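Local coordinates for E3 ubiquitin-protein ligase RNF31 (Mus musculus, PDB 5Y3T) that acts as the E3 ubiquitin ligase HOIP, which builds linear ubiquitin chains, and probably binds partner proteins through its UBA region, at residues B[11-16]-B[32-37]; B[52-57]-B[78-83]; B[59-64]-B[92-97]; B[104-107]-B[111-114]; B[117-122]-B[131-136]. All coordinates share one frame; numbering follows the deposited sequence.

Interaction 1. Residues B[11-16]-B[32-37]; sequences LQLVSM and SALQYS
L34 reaches from helix 27-37 across to helix 2-22 and sets CD1 against L13 and both methyls beside the sulfur of M16, one turn further along. The nearest approach is methyl to methyl: L34 CD1 lies 3.5 Å from L13 CD1. The two leucines do not meet end-on; they run in opposite directions and slide past each other, each presenting CD1 to its neighbour. L13 gets there with CG anti to its backbone N (chi1 176°), which brings the end of its chain closer to helix 27-37 than the direction of its CB alone would suggest. M16 takes a different course. Its chain is bent at chi2 and crosses L34 obliquely, with M16 SD 4.1 Å from L34 CD1 and 4.2 Å from L34 CD2. The two helices are held well apart, with L13 CA and L34 CA separated by 9.6 Å, and the long side chains span the distance. Within helix 27-37, A33 O accepts from both S37 N and S37 OG, with S37 OG 2.8 Å from A33 O and above the carbonyl plane. L11 and V14 pack on the chain of another protein, whose backbone also touches L13. The contact joins the first two helices, 2-22 and 27-37, of the all-helical UBA domain pair, where helices packing through apolar side chains build the fold.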
# COMPACT_ATOMS: atom_id res chain seq x y z
N LEU B 11 27.16 5.76 0.72
CA LEU B 11 27.95 4.58 1.06
C LEU B 11 27.90 4.25 2.54
O LEU B 11 27.77 3.07 2.92
CB LEU B 11 29.40 4.78 0.63
CG LEU B 11 29.73 4.07 -0.66
CD1 LEU B 11 30.89 4.76 -1.36
CD2 LEU B 11 29.99 2.60 -0.39
N GLN B 12 27.99 5.28 3.38
CA GLN B 12 27.99 5.08 4.80
C GLN B 12 26.69 4.38 5.18
O GLN B 12 26.69 3.46 5.99
CB GLN B 12 28.15 6.42 5.56
CG GLN B 12 28.90 6.32 6.90
CD GLN B 12 28.15 5.54 8.00
OE1 GLN B 12 27.12 5.99 8.49
NE2 GLN B 12 28.69 4.37 8.39
N LEU B 13 25.57 4.81 4.60
CA LEU B 13 24.30 4.19 4.96
C LEU B 13 24.13 2.82 4.28
O LEU B 13 23.66 1.87 4.89
CB LEU B 13 23.14 5.12 4.63
CG LEU B 13 21.71 4.62 4.86
CD1 LEU B 13 21.53 4.14 6.29
CD2 LEU B 13 20.68 5.70 4.52
N VAL B 14 24.54 2.69 3.02
CA VAL B 14 24.47 1.38 2.37
C VAL B 14 25.19 0.33 3.23
O VAL B 14 24.76 -0.79 3.33
CB VAL B 14 25.05 1.41 0.94
CG1 VAL B 14 25.27 -0.00 0.43
CG2 VAL B 14 24.11 2.17 0.00
N SER B 15 26.29 0.72 3.84
CA SER B 15 27.09 -0.16 4.69
C SER B 15 26.29 -0.75 5.82
O SER B 15 26.35 -1.94 6.07
CB SER B 15 28.29 0.62 5.24
OG SER B 15 28.88 -0.10 6.26
N MET B 16 25.51 0.06 6.49
CA MET B 16 24.70 -0.44 7.61
C MET B 16 23.53 -1.24 7.14
O MET B 16 23.14 -2.19 7.82
CB MET B 16 24.20 0.72 8.47
CG MET B 16 25.11 0.97 9.66
SD MET B 16 25.18 2.71 10.03
CE MET B 16 25.95 2.55 11.65
N SER B 32 15.08 3.23 10.25
CA SER B 32 14.13 3.67 11.27
C SER B 32 14.79 3.77 12.64
O SER B 32 14.55 4.76 13.37
CB SER B 32 12.93 2.73 11.35
OG SER B 32 12.16 2.80 10.15
N ALA B 33 15.64 2.78 12.93
CA ALA B 33 16.45 2.79 14.13
C ALA B 33 17.42 3.96 14.17
O ALA B 33 17.47 4.67 15.19
CB ALA B 33 17.19 1.51 14.25
N LEU B 34 18.16 4.16 13.08
CA LEU B 34 19.10 5.27 12.92
C LEU B 34 18.41 6.61 13.14
O LEU B 34 18.90 7.43 13.90
CB LEU B 34 19.78 5.25 11.55
CG LEU B 34 20.76 4.07 11.24
CD1 LEU B 34 21.33 4.06 9.82
CD2 LEU B 34 21.89 4.06 12.24
N GLN B 35 17.28 6.83 12.49
CA GLN B 35 16.55 8.11 12.60
C GLN B 35 16.02 8.40 14.01
O GLN B 35 16.14 9.53 14.47
CB GLN B 35 15.34 8.12 11.69
CG GLN B 35 15.69 8.05 10.23
CD GLN B 35 16.27 9.34 9.80
OE1 GLN B 35 17.48 9.48 9.76
NE2 GLN B 35 15.42 10.30 9.49
N TYR B 36 15.40 7.40 14.64
CA TYR B 36 14.85 7.54 15.99
C TYR B 36 15.90 7.75 17.11
O TYR B 36 15.74 8.62 17.96
CB TYR B 36 14.00 6.33 16.34
CG TYR B 36 13.11 6.52 17.55
CD1 TYR B 36 11.97 7.34 17.48
CD2 TYR B 36 13.38 5.89 18.76
CE1 TYR B 36 11.15 7.54 18.59
CE2 TYR B 36 12.57 6.08 19.87
CZ TYR B 36 11.45 6.90 19.78
OH TYR B 36 10.65 7.09 20.88
N SER B 37 16.96 6.96 17.11
CA SER B 37 17.89 6.89 18.22
C SER B 37 19.26 7.48 17.99
O SER B 37 19.99 7.72 18.94
CB SER B 37 18.06 5.45 18.59
OG SER B 37 18.82 4.83 17.59

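Interaction 2. Residues B[52-57]-B[78-83]; sequences YVLEMV and KAWLDR
With CG anti to the backbone N (chi1 161°), the indole of W80 swings out from helix 73-82 toward helix 42-64, where V53 and L54 await it. L54 has its CG beside the backbone N (chi1 -58°), which carries CD2 nearer to the tryptophan than its CB direction would. V53 lays CG1 over the six-membered ring. V53 CG1 is 3.9 Å from the centroid of that W80 ring and 29° off the ring normal, a CH-pi contact over the face; its closest ring atom is W80 CZ3, 3.5 Å from V53 CG1. L54 works at the root of the indole instead. L54 CD2 comes within 3.7 Å of W80 CB and 3.8 Å of W80 CG, approaching obliquely, and both aliphatic chains cross that of W80 at about a right angle. All three residues are buried, and the tryptophan belongs to the hydrophobic core of the helical UBA-type fold, where helices 27-37, 42-64 and 73-82 converge: Y36 meets it ring edge-to-face, and W45, L50 and S32 also touch it. Were W80 replaced by an alanine, V53 CG1 would probably lose its aromatic face, Y36 its ring partner, and a gap would open among the three helices. Next to W80, A79 touches C94 of helix 87-107. At the end of helix 73-82, R83 leaves helical geometry and its NH2 forms a salt bridge with E89.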
# COMPACT_ATOMS: atom_id res chain seq x y z
N TYR B 52 9.73 -1.84 22.85
CA TYR B 52 9.23 -0.81 23.78
C TYR B 52 8.64 0.33 22.98
O TYR B 52 7.62 0.89 23.38
CB TYR B 52 10.32 -0.25 24.72
CG TYR B 52 10.89 -1.19 25.78
CD1 TYR B 52 10.17 -2.30 26.26
CD2 TYR B 52 12.16 -0.95 26.34
CE1 TYR B 52 10.70 -3.14 27.23
CE2 TYR B 52 12.69 -1.77 27.32
CZ TYR B 52 11.96 -2.86 27.75
OH TYR B 52 12.47 -3.69 28.71
N VAL B 53 9.30 0.69 21.88
CA VAL B 53 8.77 1.70 20.96
C VAL B 53 7.46 1.25 20.32
O VAL B 53 6.51 2.01 20.34
CB VAL B 53 9.76 2.10 19.86
CG1 VAL B 53 9.13 3.13 18.93
CG2 VAL B 53 11.06 2.62 20.49
N LEU B 54 7.37 0.01 19.83
CA LEU B 54 6.11 -0.48 19.19
C LEU B 54 4.98 -0.56 20.17
O LEU B 54 3.83 -0.22 19.85
CB LEU B 54 6.34 -1.80 18.42
CG LEU B 54 7.43 -1.69 17.32
CD1 LEU B 54 7.77 -2.98 16.58
CD2 LEU B 54 7.05 -0.62 16.32
N GLU B 55 5.31 -0.95 21.41
CA GLU B 55 4.36 -0.95 22.52
C GLU B 55 3.76 0.46 22.70
O GLU B 55 2.54 0.59 22.88
CB GLU B 55 5.07 -1.50 23.76
CG GLU B 55 4.31 -1.65 25.09
CD GLU B 55 5.21 -2.27 26.18
OE1 GLU B 55 5.52 -1.62 27.22
OE2 GLU B 55 5.64 -3.43 25.98
N MET B 56 4.60 1.49 22.60
CA MET B 56 4.18 2.89 22.78
C MET B 56 3.32 3.35 21.62
O MET B 56 2.31 4.04 21.82
CB MET B 56 5.43 3.81 22.92
CG MET B 56 5.19 5.34 22.95
SD MET B 56 6.62 6.34 23.49
CE MET B 56 7.88 5.68 22.39
N VAL B 57 3.71 2.96 20.40
CA VAL B 57 2.94 3.30 19.19
C VAL B 57 1.49 2.81 19.28
O VAL B 57 0.55 3.57 18.96
CB VAL B 57 3.66 2.79 17.92
CG1 VAL B 57 2.80 2.89 16.66
CG2 VAL B 57 4.97 3.55 17.72
N LYS B 78 4.32 -1.79 11.19
CA LYS B 78 4.15 -1.40 9.80
C LYS B 78 4.14 0.15 9.71
O LYS B 78 4.84 0.71 8.88
CB LYS B 78 2.87 -2.04 9.27
CG LYS B 78 2.58 -1.83 7.79
CD LYS B 78 1.54 -2.83 7.25
CE LYS B 78 0.41 -3.28 8.22
NZ LYS B 78 -0.59 -2.26 8.69
N ALA B 79 3.45 0.81 10.64
CA ALA B 79 3.38 2.29 10.68
C ALA B 79 4.73 2.94 11.04
O ALA B 79 5.21 3.83 10.35
CB ALA B 79 2.28 2.75 11.62
N TRP B 80 5.32 2.49 12.13
CA TRP B 80 6.68 2.86 12.50
C TRP B 80 7.63 2.80 11.30
O TRP B 80 8.35 3.74 11.00
CB TRP B 80 7.13 1.95 13.65
CG TRP B 80 8.60 1.85 13.87
CD1 TRP B 80 9.46 0.86 13.44
CD2 TRP B 80 9.37 2.75 14.61
NE1 TRP B 80 10.76 1.12 13.87
CE2 TRP B 80 10.72 2.28 14.59
CE3 TRP B 80 9.06 3.91 15.30
CZ2 TRP B 80 11.71 2.92 15.20
CZ3 TRP B 80 10.03 4.53 15.89
CH2 TRP B 80 11.36 4.06 15.85
N LEU B 81 7.59 1.71 10.59
CA LEU B 81 8.50 1.50 9.47
C LEU B 81 8.15 2.24 8.22
O LEU B 81 9.06 2.61 7.49
CB LEU B 81 8.60 0.01 9.13
CG LEU B 81 9.33 -0.89 10.13
CD1 LEU B 81 9.46 -2.24 9.48
CD2 LEU B 81 10.70 -0.36 10.51
N ASP B 82 6.87 2.46 7.92
CA ASP B 82 6.55 3.23 6.70
C ASP B 82 6.89 4.71 6.87
O ASP B 82 7.18 5.39 5.88
CB ASP B 82 5.10 3.03 6.26
CG ASP B 82 4.81 1.57 5.84
OD1 ASP B 82 5.74 0.77 5.51
OD2 ASP B 82 3.63 1.22 5.88
N ARG B 83 6.95 5.19 8.13
CA ARG B 83 7.32 6.54 8.40
C ARG B 83 8.73 6.60 8.94
O ARG B 83 9.13 7.59 9.58
CB ARG B 83 6.32 7.16 9.37
CG ARG B 83 4.88 7.12 8.88
CD ARG B 83 4.68 7.60 7.43
NE ARG B 83 5.27 8.91 7.18
CZ ARG B 83 5.46 9.46 5.98
NH1 ARG B 83 5.14 8.83 4.85
NH2 ARG B 83 5.99 10.67 5.91

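Interaction 3. Residues B[59-64]-B[92-97]; sequences ELAGQQ and EECVRA
V95 packs on A61 where helix 87-107 crosses helix 42-64 in the all-helical core of the UBA domain pair. The axes of the two short segments pass 9.0 Å apart at a crossing angle of -61°, and the small alanine lets the backbones close to 5.5 Å between A61 CA and V95 CA. The side chain of V95 leaves CA toward the opposing helix and forks at CB. Its CG2 branch, anti to its own carbonyl carbon, does the touching: V95 CG2 rests against the backbone of A61, 3.7 Å from A61 O, and 3.9 Å from A61 CB. V95 CG2 also reaches Q64 CB more loosely, at 4.4 Å, before the glutamine bends away. C94 flanks the alanine, with C94 SG 3.9 Å from A61 CB, and F71 touches both A61 and C94. The far side of helix 87-107 is polar and faces another protein: R96 NH2 forms a salt bridge with an acidic side chain there. R96 NH1 forms a salt bridge with E93 OE2, 3.2 Å away and nearly in line with the C-O bond, but tilted from the guanidinium plane. Over the centre of that guanidinium, 3.8 Å above its plane, sits E92 CG.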
# COMPACT_ATOMS: atom_id res chain seq x y z
N GLU B 59 -0.32 1.91 22.15
CA GLU B 59 -1.08 2.61 23.21
C GLU B 59 -1.45 4.03 22.79
O GLU B 59 -2.61 4.42 22.97
CB GLU B 59 -0.43 2.56 24.64
CG GLU B 59 1.02 2.99 24.82
CD GLU B 59 1.65 2.45 26.12
OE1 GLU B 59 0.94 2.34 27.15
OE2 GLU B 59 2.87 2.12 26.12
N LEU B 60 -0.53 4.77 22.20
CA LEU B 60 -0.85 6.14 21.70
C LEU B 60 -1.86 6.09 20.57
O LEU B 60 -2.77 6.92 20.53
CB LEU B 60 0.41 6.88 21.23
CG LEU B 60 1.54 7.10 22.23
CD1 LEU B 60 2.72 7.76 21.55
CD2 LEU B 60 1.09 7.91 23.45
N ALA B 61 -1.74 5.11 19.68
CA ALA B 61 -2.81 4.90 18.70
C ALA B 61 -4.21 4.75 19.38
O ALA B 61 -5.18 5.44 19.01
CB ALA B 61 -2.49 3.70 17.85
N GLY B 62 -4.31 3.84 20.37
CA GLY B 62 -5.54 3.65 21.15
C GLY B 62 -6.06 4.91 21.85
O GLY B 62 -7.26 5.14 21.92
N GLN B 63 -5.15 5.71 22.37
CA GLN B 63 -5.49 7.01 22.93
C GLN B 63 -6.01 8.03 21.93
O GLN B 63 -6.93 8.78 22.24
CB GLN B 63 -4.28 7.57 23.65
CG GLN B 63 -3.98 6.77 24.91
CD GLN B 63 -2.72 7.20 25.59
OE1 GLN B 63 -2.12 8.24 25.25
NE2 GLN B 63 -2.29 6.41 26.57
N GLN B 64 -5.42 8.07 20.74
CA GLN B 64 -5.77 9.11 19.77
C GLN B 64 -7.11 8.89 19.16
O GLN B 64 -7.81 9.83 18.95
CB GLN B 64 -4.65 9.33 18.74
CG GLN B 64 -3.37 9.87 19.41
CD GLN B 64 -3.54 11.26 20.03
OE1 GLN B 64 -3.19 11.53 21.19
NE2 GLN B 64 -4.10 12.15 19.25
N GLU B 92 0.04 8.50 13.72
CA GLU B 92 -0.97 9.01 12.80
C GLU B 92 -1.38 7.92 11.85
O GLU B 92 -2.58 7.67 11.70
CB GLU B 92 -0.44 10.20 11.94
CG GLU B 92 -0.83 11.64 12.32
CD GLU B 92 0.15 12.73 11.75
OE1 GLU B 92 0.87 12.55 10.72
OE2 GLU B 92 0.23 13.81 12.36
N GLU B 93 -0.39 7.28 11.20
CA GLU B 93 -0.65 6.23 10.21
C GLU B 93 -1.18 4.95 10.81
O GLU B 93 -1.92 4.23 10.15
CB GLU B 93 0.60 5.89 9.36
CG GLU B 93 1.04 7.05 8.45
CD GLU B 93 -0.12 7.74 7.68
OE1 GLU B 93 -0.80 7.06 6.90
OE2 GLU B 93 -0.35 8.96 7.84
N CYS B 94 -0.76 4.59 12.03
CA CYS B 94 -1.28 3.37 12.67
C CYS B 94 -2.83 3.47 12.84
O CYS B 94 -3.61 2.58 12.46
CB CYS B 94 -0.56 3.15 13.97
SG CYS B 94 -1.06 1.69 14.87
N VAL B 95 -3.24 4.63 13.34
CA VAL B 95 -4.63 5.06 13.49
C VAL B 95 -5.35 5.14 12.15
O VAL B 95 -6.48 4.63 12.01
CB VAL B 95 -4.67 6.46 14.15
CG1 VAL B 95 -6.04 7.16 14.04
CG2 VAL B 95 -4.22 6.35 15.60
N ARG B 96 -4.71 5.79 11.19
CA ARG B 96 -5.28 5.97 9.86
C ARG B 96 -5.45 4.67 9.10
O ARG B 96 -6.50 4.42 8.53
CB ARG B 96 -4.45 6.97 9.05
CG ARG B 96 -4.65 8.40 9.57
CD ARG B 96 -3.53 9.29 9.09
NE ARG B 96 -3.70 10.65 9.54
CZ ARG B 96 -3.04 11.71 9.10
NH1 ARG B 96 -2.13 11.63 8.14
NH2 ARG B 96 -3.33 12.89 9.60
N ALA B 97 -4.42 3.85 9.08
CA ALA B 97 -4.53 2.50 8.49
C ALA B 97 -5.72 1.71 9.04
O ALA B 97 -6.47 1.15 8.26
CB ALA B 97 -3.25 1.68 8.63

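Interaction 4. Residues B[104-107]-B[111-114]; sequences ELQS and GPKE
The loop following helix 87-107, whose Leu-Gly-Phe sequence probably corresponds to the Met-Gly-Phe loop of UBA domains, brings G111 back against Q106 in the last turn of the helix. The chain reverses tightly, with Q106 CA only 4.3 Å from G111 CA. The glutamine leans over the returning loop: with CG anti to its backbone N (chi1 174°) and the chain bent at chi2, the amide is carried round to the loop, and Q106 NE2 comes to rest 3.4 Å from G111 CA. Q106 NE2 is also 3.9 Å from P112 CD. These are van der Waals contacts. Glycine suits the position, since a beta carbon built on G111 would fall about 2.5 Å from Q106 NE2, too near to be tolerated as the glutamine stands. On the loop side, G111 is tied to E114 twice: G111 N donates to E114 OE1 at 2.6 Å, meeting it nearly along the C-O bond, and E114 N returns a bond to G111 O. The two bonds span the short 3-10 turn at P112 and K113. At the helix end, S107 OG donates to E104 O, 3.0 Å away. L105 packs onto L131, and E104 touches V127, both of helix 127-145, while E104 OE2 forms a salt bridge with a basic side chain of another protein; helix 116-122 starts just beyond E114.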
# COMPACT_ATOMS: atom_id res chain seq x y z
N GLU B 104 -13.61 0.24 5.12
CA GLU B 104 -13.84 -0.75 4.07
C GLU B 104 -14.69 -1.95 4.53
O GLU B 104 -15.65 -2.35 3.85
CB GLU B 104 -12.55 -1.29 3.48
CG GLU B 104 -12.73 -1.60 1.99
CD GLU B 104 -11.65 -2.49 1.39
OE1 GLU B 104 -10.56 -2.64 2.00
OE2 GLU B 104 -11.91 -3.03 0.29
N LEU B 105 -14.33 -2.54 5.67
CA LEU B 105 -15.06 -3.70 6.13
C LEU B 105 -16.54 -3.36 6.34
O LEU B 105 -17.40 -4.19 6.07
CB LEU B 105 -14.42 -4.30 7.37
CG LEU B 105 -13.11 -5.02 7.02
CD1 LEU B 105 -12.39 -5.43 8.28
CD2 LEU B 105 -13.32 -6.24 6.14
N GLN B 106 -16.81 -2.14 6.78
CA GLN B 106 -18.16 -1.62 6.93
C GLN B 106 -18.95 -1.59 5.63
O GLN B 106 -20.10 -1.98 5.59
CB GLN B 106 -18.08 -0.20 7.47
CG GLN B 106 -19.41 0.54 7.55
CD GLN B 106 -19.68 0.99 8.95
OE1 GLN B 106 -19.40 2.13 9.32
NE2 GLN B 106 -20.16 0.05 9.78
N SER B 107 -18.32 -1.10 4.59
CA SER B 107 -18.96 -1.01 3.29
C SER B 107 -19.17 -2.41 2.68
O SER B 107 -20.06 -2.62 1.88
CB SER B 107 -18.16 -0.08 2.35
OG SER B 107 -17.05 -0.76 1.76
N GLY B 111 -19.31 -4.08 10.06
CA GLY B 111 -18.98 -2.94 10.94
C GLY B 111 -18.45 -3.37 12.30
O GLY B 111 -18.33 -4.56 12.56
N PRO B 112 -18.12 -2.41 13.17
CA PRO B 112 -17.73 -2.69 14.58
C PRO B 112 -18.66 -3.68 15.29
O PRO B 112 -18.22 -4.66 15.91
CB PRO B 112 -17.80 -1.31 15.23
CG PRO B 112 -17.50 -0.35 14.12
CD PRO B 112 -18.01 -0.97 12.85
N LYS B 113 -19.96 -3.46 15.16
CA LYS B 113 -20.90 -4.32 15.84
C LYS B 113 -20.85 -5.80 15.40
O LYS B 113 -21.19 -6.66 16.22
CB LYS B 113 -22.30 -3.71 15.80
CG LYS B 113 -22.31 -2.29 16.40
CD LYS B 113 -23.47 -2.01 17.36
CE LYS B 113 -23.22 -0.74 18.17
NZ LYS B 113 -24.30 -0.45 19.16
N GLU B 114 -20.38 -6.13 14.18
CA GLU B 114 -20.28 -7.55 13.71
C GLU B 114 -18.86 -8.11 13.84
O GLU B 114 -18.53 -9.18 13.28
CB GLU B 114 -20.74 -7.74 12.23
CG GLU B 114 -22.15 -7.21 11.89
CD GLU B 114 -22.26 -5.69 11.88
OE1 GLU B 114 -21.35 -5.04 11.33
OE2 GLU B 114 -23.24 -5.12 12.42

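Interaction 5. Residues B[117-122]-B[131-136]; sequences LQALFQ and LTELQR
Segments 117-122 and 131-136 run roughly antiparallel, 134° between their directions and 9.8 Å between axes at closest approach, with A119 facing E133 and L134. They belong to the last two helices of the UBA-type fold, 116-122 and 127-145, joined by a short loop. A119 is the small, buried residue at the crossing. Its methyl is met by two neighbouring side chains of the other helix: A119 CB lies 4.2 Å from L134 CG and also 4.2 Å from E133 OE2. L134 meets it with its branch point, CG, with CD1 scarcely farther; CG beside the backbone N (chi1 -76°) brings the end of the chain nearer the alanine than its CB direction would. F110, from the loop preceding helix 116-122, covers L134 as well. E133 reaches out along an extended chain, extending its carboxylate toward helix 116-122; besides OE2 near A119, E133 OE1 comes 4.4 Å from Q122 CG, a loose contact with the aliphatic part of the glutamine. H123 adds to this polar margin: its side chain touches E133, and its ND1 is hydrogen-bonded to A119 O. Another protein lies along helix 127-145, and Q135 OE1 and R136 NH2 are both hydrogen-bonded to its backbone. R136 also has E133 CG at the edge of its guanidinium, in plane with it. The amide of Q135 folds back along its own helix, where Q135 NE2 makes a weak bond to L131 O at 3.4 Å.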
# COMPACT_ATOMS: atom_id res chain seq x y z
N LEU B 117 -13.45 -4.83 14.51
CA LEU B 117 -12.35 -4.39 15.38
C LEU B 117 -11.58 -5.57 15.95
O LEU B 117 -10.34 -5.59 15.89
CB LEU B 117 -12.84 -3.47 16.52
CG LEU B 117 -13.73 -2.28 16.16
CD1 LEU B 117 -13.95 -1.41 17.38
CD2 LEU B 117 -13.13 -1.47 15.03
N GLN B 118 -12.30 -6.58 16.41
CA GLN B 118 -11.68 -7.79 16.99
C GLN B 118 -10.93 -8.58 15.92
O GLN B 118 -9.82 -9.00 16.17
CB GLN B 118 -12.71 -8.69 17.67
CG GLN B 118 -13.36 -8.07 18.91
CD GLN B 118 -14.30 -6.89 18.60
OE1 GLN B 118 -14.74 -6.72 17.45
NE2 GLN B 118 -14.59 -6.07 19.61
N ALA B 119 -11.53 -8.74 14.73
CA ALA B 119 -10.89 -9.46 13.60
C ALA B 119 -9.67 -8.75 13.00
O ALA B 119 -8.75 -9.41 12.53
CB ALA B 119 -11.90 -9.72 12.49
N LEU B 120 -9.69 -7.42 12.96
CA LEU B 120 -8.54 -6.67 12.52
C LEU B 120 -7.39 -6.82 13.51
O LEU B 120 -6.26 -7.07 13.10
CB LEU B 120 -8.88 -5.18 12.25
CG LEU B 120 -9.56 -4.97 10.90
CD1 LEU B 120 -10.09 -3.56 10.75
CD2 LEU B 120 -8.64 -5.32 9.73
N PHE B 121 -7.67 -6.68 14.79
CA PHE B 121 -6.66 -6.94 15.84
C PHE B 121 -6.15 -8.37 15.76
O PHE B 121 -4.92 -8.61 15.74
CB PHE B 121 -7.23 -6.64 17.26
CG PHE B 121 -6.28 -6.99 18.38
CD1 PHE B 121 -5.18 -6.19 18.64
CD2 PHE B 121 -6.45 -8.15 19.13
CE1 PHE B 121 -4.28 -6.52 19.66
CE2 PHE B 121 -5.55 -8.49 20.13
CZ PHE B 121 -4.47 -7.68 20.41
N GLN B 122 -7.08 -9.32 15.71
CA GLN B 122 -6.75 -10.76 15.64
C GLN B 122 -5.78 -11.10 14.51
O GLN B 122 -4.92 -11.96 14.69
CB GLN B 122 -8.02 -11.64 15.57
CG GLN B 122 -7.93 -13.02 16.19
CD GLN B 122 -7.60 -12.97 17.69
OE1 GLN B 122 -8.21 -12.23 18.46
NE2 GLN B 122 -6.60 -13.75 18.10
N LEU B 131 -11.67 -10.35 6.60
CA LEU B 131 -12.86 -10.62 5.76
C LEU B 131 -13.23 -12.11 5.63
O LEU B 131 -14.40 -12.49 5.76
CB LEU B 131 -12.60 -10.07 4.36
CG LEU B 131 -13.77 -9.98 3.41
CD1 LEU B 131 -14.87 -9.09 3.96
CD2 LEU B 131 -13.23 -9.45 2.10
N THR B 132 -12.20 -12.93 5.38
CA THR B 132 -12.29 -14.39 5.42
C THR B 132 -12.98 -14.81 6.71
O THR B 132 -14.07 -15.36 6.64
CB THR B 132 -10.90 -15.08 5.28
OG1 THR B 132 -10.29 -14.69 4.05
CG2 THR B 132 -11.03 -16.60 5.25
N GLU B 133 -12.39 -14.46 7.87
CA GLU B 133 -12.88 -14.94 9.19
C GLU B 133 -14.33 -14.50 9.49
O GLU B 133 -15.14 -15.29 9.92
CB GLU B 133 -11.92 -14.52 10.34
CG GLU B 133 -11.90 -15.50 11.54
CD GLU B 133 -11.40 -14.88 12.85
OE1 GLU B 133 -10.45 -15.43 13.47
OE2 GLU B 133 -11.95 -13.83 13.28
N LEU B 134 -14.65 -13.25 9.20
CA LEU B 134 -15.99 -12.68 9.38
C LEU B 134 -17.11 -13.30 8.55
O LEU B 134 -18.29 -13.17 8.89
CB LEU B 134 -15.94 -11.17 9.04
CG LEU B 134 -15.30 -10.26 10.09
CD1 LEU B 134 -14.82 -8.94 9.49
CD2 LEU B 134 -16.28 -9.98 11.22
N GLN B 135 -16.76 -13.93 7.44
CA GLN B 135 -17.75 -14.57 6.57
C GLN B 135 -17.82 -16.08 6.71
O GLN B 135 -18.65 -16.72 6.06
CB GLN B 135 -17.47 -14.23 5.12
CG GLN B 135 -17.73 -12.77 4.79
CD GLN B 135 -17.37 -12.45 3.36
OE1 GLN B 135 -18.17 -11.89 2.62
NE2 GLN B 135 -16.20 -12.85 2.95
N ARG B 136 -16.97 -16.64 7.56
CA ARG B 136 -17.08 -18.05 7.87
C ARG B 136 -18.51 -18.44 8.22
O ARG B 136 -19.05 -19.37 7.60
CB ARG B 136 -16.13 -18.45 8.98
CG ARG B 136 -14.72 -18.68 8.47
CD ARG B 136 -13.92 -19.74 9.24
NE ARG B 136 -12.84 -20.15 8.35
CZ ARG B 136 -11.74 -19.45 8.13
NH1 ARG B 136 -11.48 -18.29 8.79
NH2 ARG B 136 -10.87 -19.90 7.23

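The contacts are spread along an elongated all-helical chain, 1 to 3 toward one end, 4 and 5 side by side toward the other, with interactions 1 and 4 about 40 Å apart between centres and on opposite sides of the middle of the chain. Interaction 1 joins interaction 2 where S32 OG packs on L81 CD2 at 3.5 Å. Interactions 2 and 3 share helix 42-64, have centres about 10 Å apart, and meet where A79 CB lies 3.6 Å from C94 N. Helix 87-107 then leads from interaction 3 to interaction 4, about 18 Å away between centres. Interactions 4 and 5, centres about 10 Å apart, meet through L105 CD1 and L120 CD1, 3.9 Å apart.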